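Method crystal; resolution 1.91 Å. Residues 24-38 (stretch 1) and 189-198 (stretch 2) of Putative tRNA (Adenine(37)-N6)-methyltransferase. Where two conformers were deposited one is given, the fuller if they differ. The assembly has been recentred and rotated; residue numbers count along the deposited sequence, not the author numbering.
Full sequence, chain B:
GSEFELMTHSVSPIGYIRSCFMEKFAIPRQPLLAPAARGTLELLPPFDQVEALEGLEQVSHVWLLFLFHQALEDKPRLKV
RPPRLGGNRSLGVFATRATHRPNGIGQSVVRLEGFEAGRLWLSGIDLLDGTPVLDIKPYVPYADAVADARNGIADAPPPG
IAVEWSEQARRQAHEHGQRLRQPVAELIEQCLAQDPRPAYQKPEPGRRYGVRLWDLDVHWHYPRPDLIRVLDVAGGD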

# COMPACT_ATOMS: atom_id res chain seq x y z
N LYS B 24 -15.71 6.39 -12.39
CA LYS B 24 -15.35 5.73 -11.14
C LYS B 24 -16.39 4.71 -10.71
O LYS B 24 -16.03 3.65 -10.20
CB LYS B 24 -15.15 6.77 -10.03
N PHE B 25 -17.68 5.00 -10.91
CA PHE B 25 -18.68 4.09 -10.40
C PHE B 25 -18.63 2.73 -11.09
O PHE B 25 -19.11 1.75 -10.52
CB PHE B 25 -20.08 4.70 -10.50
CG PHE B 25 -20.55 4.91 -11.92
CD1 PHE B 25 -21.13 3.86 -12.64
CD2 PHE B 25 -20.48 6.17 -12.50
CE1 PHE B 25 -21.56 4.05 -13.92
CE2 PHE B 25 -20.92 6.38 -13.78
CZ PHE B 25 -21.46 5.31 -14.51
N ALA B 26 -18.00 2.62 -12.26
CA ALA B 26 -17.85 1.32 -12.91
C ALA B 26 -16.74 0.44 -12.32
O ALA B 26 -16.71 -0.79 -12.55
CB ALA B 26 -17.50 1.56 -14.37
N ILE B 27 -15.85 1.02 -11.55
CA ILE B 27 -14.71 0.25 -11.09
C ILE B 27 -15.17 -0.78 -10.06
O ILE B 27 -15.86 -0.41 -9.11
CB ILE B 27 -13.66 1.18 -10.53
CG1 ILE B 27 -13.12 2.05 -11.66
CG2 ILE B 27 -12.53 0.35 -9.91
CD1 ILE B 27 -12.12 3.06 -11.18
N PRO B 28 -14.84 -2.06 -10.23
CA PRO B 28 -15.30 -3.04 -9.25
C PRO B 28 -14.71 -2.77 -7.87
O PRO B 28 -13.55 -2.34 -7.73
CB PRO B 28 -14.83 -4.39 -9.81
CG PRO B 28 -14.15 -4.11 -11.08
CD PRO B 28 -14.35 -2.67 -11.46
N ARG B 29 -15.52 -3.03 -6.86
CA ARG B 29 -15.06 -2.92 -5.48
C ARG B 29 -14.01 -3.97 -5.15
O ARG B 29 -13.18 -3.75 -4.25
CB ARG B 29 -16.26 -3.03 -4.53
N GLN B 30 -14.00 -5.10 -5.87
CA GLN B 30 -13.02 -6.16 -5.69
C GLN B 30 -12.32 -6.40 -7.03
O GLN B 30 -12.59 -7.39 -7.74
CB GLN B 30 -13.66 -7.44 -5.17
CG GLN B 30 -14.08 -7.32 -3.76
CD GLN B 30 -14.61 -8.63 -3.26
OE1 GLN B 30 -15.82 -8.88 -3.29
NE2 GLN B 30 -13.72 -9.50 -2.83
N PRO B 31 -11.44 -5.47 -7.41
CA PRO B 31 -10.91 -5.50 -8.77
C PRO B 31 -10.03 -6.69 -9.05
O PRO B 31 -9.96 -7.13 -10.20
CB PRO B 31 -10.14 -4.17 -8.86
CG PRO B 31 -9.78 -3.85 -7.45
CD PRO B 31 -10.96 -4.30 -6.65
N LEU B 32 -9.40 -7.30 -8.05
CA LEU B 32 -8.58 -8.45 -8.41
C LEU B 32 -9.43 -9.66 -8.79
O LEU B 32 -8.91 -10.59 -9.42
CB LEU B 32 -7.64 -8.83 -7.28
CG LEU B 32 -6.63 -7.71 -6.96
CD1 LEU B 32 -5.78 -8.12 -5.78
CD2 LEU B 32 -5.77 -7.36 -8.21
N LEU B 33 -10.73 -9.64 -8.50
CA LEU B 33 -11.65 -10.65 -9.00
C LEU B 33 -12.23 -10.32 -10.37
O LEU B 33 -13.13 -11.04 -10.85
CB LEU B 33 -12.82 -10.85 -8.04
CG LEU B 33 -12.49 -11.28 -6.60
CD1 LEU B 33 -13.81 -11.52 -5.79
CD2 LEU B 33 -11.57 -12.50 -6.55
N ALA B 34 -11.73 -9.27 -11.03
CA ALA B 34 -12.08 -8.94 -12.43
C ALA B 34 -10.81 -8.94 -13.28
O ALA B 34 -10.32 -7.88 -13.70
CB ALA B 34 -12.80 -7.60 -12.56
N PRO B 35 -10.26 -10.12 -13.55
CA PRO B 35 -9.02 -10.16 -14.33
C PRO B 35 -9.18 -9.65 -15.74
O PRO B 35 -8.16 -9.31 -16.37
CB PRO B 35 -8.65 -11.65 -14.30
CG PRO B 35 -9.97 -12.34 -14.13
CD PRO B 35 -10.75 -11.47 -13.21
N ALA B 36 -10.40 -9.62 -16.30
CA ALA B 36 -10.53 -9.09 -17.65
C ALA B 36 -10.42 -7.57 -17.70
O ALA B 36 -10.46 -7.01 -18.80
CB ALA B 36 -11.86 -9.57 -18.29
N ALA B 37 -10.35 -6.90 -16.55
CA ALA B 37 -10.17 -5.44 -16.47
C ALA B 37 -8.68 -5.18 -16.69
O ALA B 37 -7.88 -5.31 -15.77
CB ALA B 37 -10.68 -4.88 -15.13
N ARG B 38 -8.29 -4.85 -17.91
CA ARG B 38 -6.89 -4.76 -18.28
C ARG B 38 -6.44 -3.32 -18.53
O ARG B 38 -7.24 -2.41 -18.84
CB ARG B 38 -6.62 -5.62 -19.51
CG ARG B 38 -6.73 -7.16 -19.15
CD ARG B 38 -6.55 -8.04 -20.37
NE ARG B 38 -5.29 -7.68 -21.00
CZ ARG B 38 -5.00 -7.96 -22.26
NH1 ARG B 38 -5.89 -8.62 -22.98
NH2 ARG B 38 -3.82 -7.61 -22.78
N GLU B 189 -19.06 -8.84 -18.16
CA GLU B 189 -19.62 -9.75 -17.17
C GLU B 189 -19.01 -9.50 -15.79
O GLU B 189 -19.73 -9.49 -14.78
CB GLU B 189 -19.38 -11.18 -17.64
CG GLU B 189 -19.71 -12.26 -16.67
CD GLU B 189 -20.38 -13.44 -17.35
OE1 GLU B 189 -20.48 -13.43 -18.61
OE2 GLU B 189 -20.86 -14.34 -16.62
N GLN B 190 -17.68 -9.35 -15.72
CA GLN B 190 -17.05 -9.21 -14.42
C GLN B 190 -17.38 -7.87 -13.78
O GLN B 190 -17.49 -7.78 -12.57
CB GLN B 190 -15.52 -9.37 -14.53
CG GLN B 190 -15.16 -10.84 -14.83
CD GLN B 190 -13.79 -10.99 -15.41
OE1 GLN B 190 -12.91 -10.15 -15.18
NE2 GLN B 190 -13.58 -12.10 -16.15
N CYS B 191 -17.49 -6.81 -14.60
CA CYS B 191 -17.86 -5.47 -14.12
C CYS B 191 -19.31 -5.43 -13.64
O CYS B 191 -19.64 -4.83 -12.60
CB CYS B 191 -17.66 -4.45 -15.27
SG CYS B 191 -18.25 -2.71 -15.03
N LEU B 192 -20.21 -6.01 -14.43
CA LEU B 192 -21.63 -5.94 -14.10
C LEU B 192 -21.95 -6.79 -12.89
O LEU B 192 -22.80 -6.40 -12.07
CB LEU B 192 -22.48 -6.36 -15.30
CG LEU B 192 -22.44 -5.30 -16.43
CD1 LEU B 192 -23.34 -5.65 -17.60
CD2 LEU B 192 -22.83 -3.96 -15.84
N ALA B 193 -21.28 -7.94 -12.73
CA ALA B 193 -21.58 -8.75 -11.55
C ALA B 193 -21.37 -8.00 -10.24
O ALA B 193 -21.99 -8.36 -9.24
CB ALA B 193 -20.73 -10.02 -11.52
N GLN B 194 -20.52 -6.98 -10.22
CA GLN B 194 -20.31 -6.17 -9.01
C GLN B 194 -21.13 -4.87 -8.98
O GLN B 194 -20.85 -4.01 -8.13
CB GLN B 194 -18.79 -5.90 -8.83
CG GLN B 194 -17.92 -7.17 -8.80
CD GLN B 194 -16.47 -6.92 -8.25
OE1 GLN B 194 -16.25 -6.09 -7.37
NE2 GLN B 194 -15.48 -7.63 -8.83
N ASP B 195 -22.12 -4.67 -9.90
CA ASP B 195 -23.16 -3.64 -9.76
C ASP B 195 -22.76 -2.18 -10.01
O ASP B 195 -22.88 -1.35 -9.09
CB ASP B 195 -23.74 -3.72 -8.34
N PRO B 196 -22.41 -1.77 -11.25
CA PRO B 196 -21.83 -0.39 -11.50
C PRO B 196 -22.76 0.79 -11.84
O PRO B 196 -22.93 1.22 -12.99
CB PRO B 196 -20.89 -0.65 -12.68
CG PRO B 196 -21.64 -1.75 -13.48
CD PRO B 196 -22.38 -2.61 -12.46
N ARG B 197 -23.33 1.42 -10.81
CA ARG B 197 -24.20 2.58 -10.98
C ARG B 197 -23.95 3.58 -9.85
O ARG B 197 -23.19 3.31 -8.91
CB ARG B 197 -25.68 2.18 -11.05
N PRO B 198 -24.61 4.73 -9.96
CA PRO B 198 -24.76 5.72 -8.88
C PRO B 198 -23.43 6.37 -8.59
O PRO B 198 -22.71 6.74 -9.52
CB PRO B 198 -25.35 5.09 -7.62
O HOH W 1 -18.16 -3.05 -11.28
O HOH W 2 -16.26 -9.49 -10.89

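How do the two backbones meet? Stretch 2 begins in helix, already under way earlier in the chain, and its later residues are loop, while stretch 1 is mostly loop, with a 3-10 segment at 31-33 and a type I turn from Ala34 to Ala37. They run in opposite directions: Ala34 lies nearest Gln190, Pro28 nearest Gln194, and Ala26 nearest Pro196. No direct backbone-to-backbone hydrogen bond joins them, so side chains and water make the links.

What does Gln194 hold? Its amide pairs with the backbone of Gln30 in both senses. Gln30 N donates to Gln194 OE1 at 2.9 Å, and Gln194 NE2 donates to Gln30 O at 3.1 Å, nearly straight at 172°. Gln30 O also accepts from Leu33 N at 3.0 Å, tying this pairing to the 3-10 segment.

How does Gln190 engage the turn? Gln190 OE1 accepts from Ala36 N at 2.8 Å, inside a turn closed by Ala37 N to Ala34 O at 3.0 Å. Water 2 adds a link between the glutamines, donating to Gln190 O and accepting from Gln194 NE2.

What packs at the far end? Ala26 CA lies 3.6 Å from Pro196 CB. Phe25 turns its ring edge to Pro196 O, 3.2 Å from Phe25 CD1; that oxygen is buried without a hydrogen-bond partner.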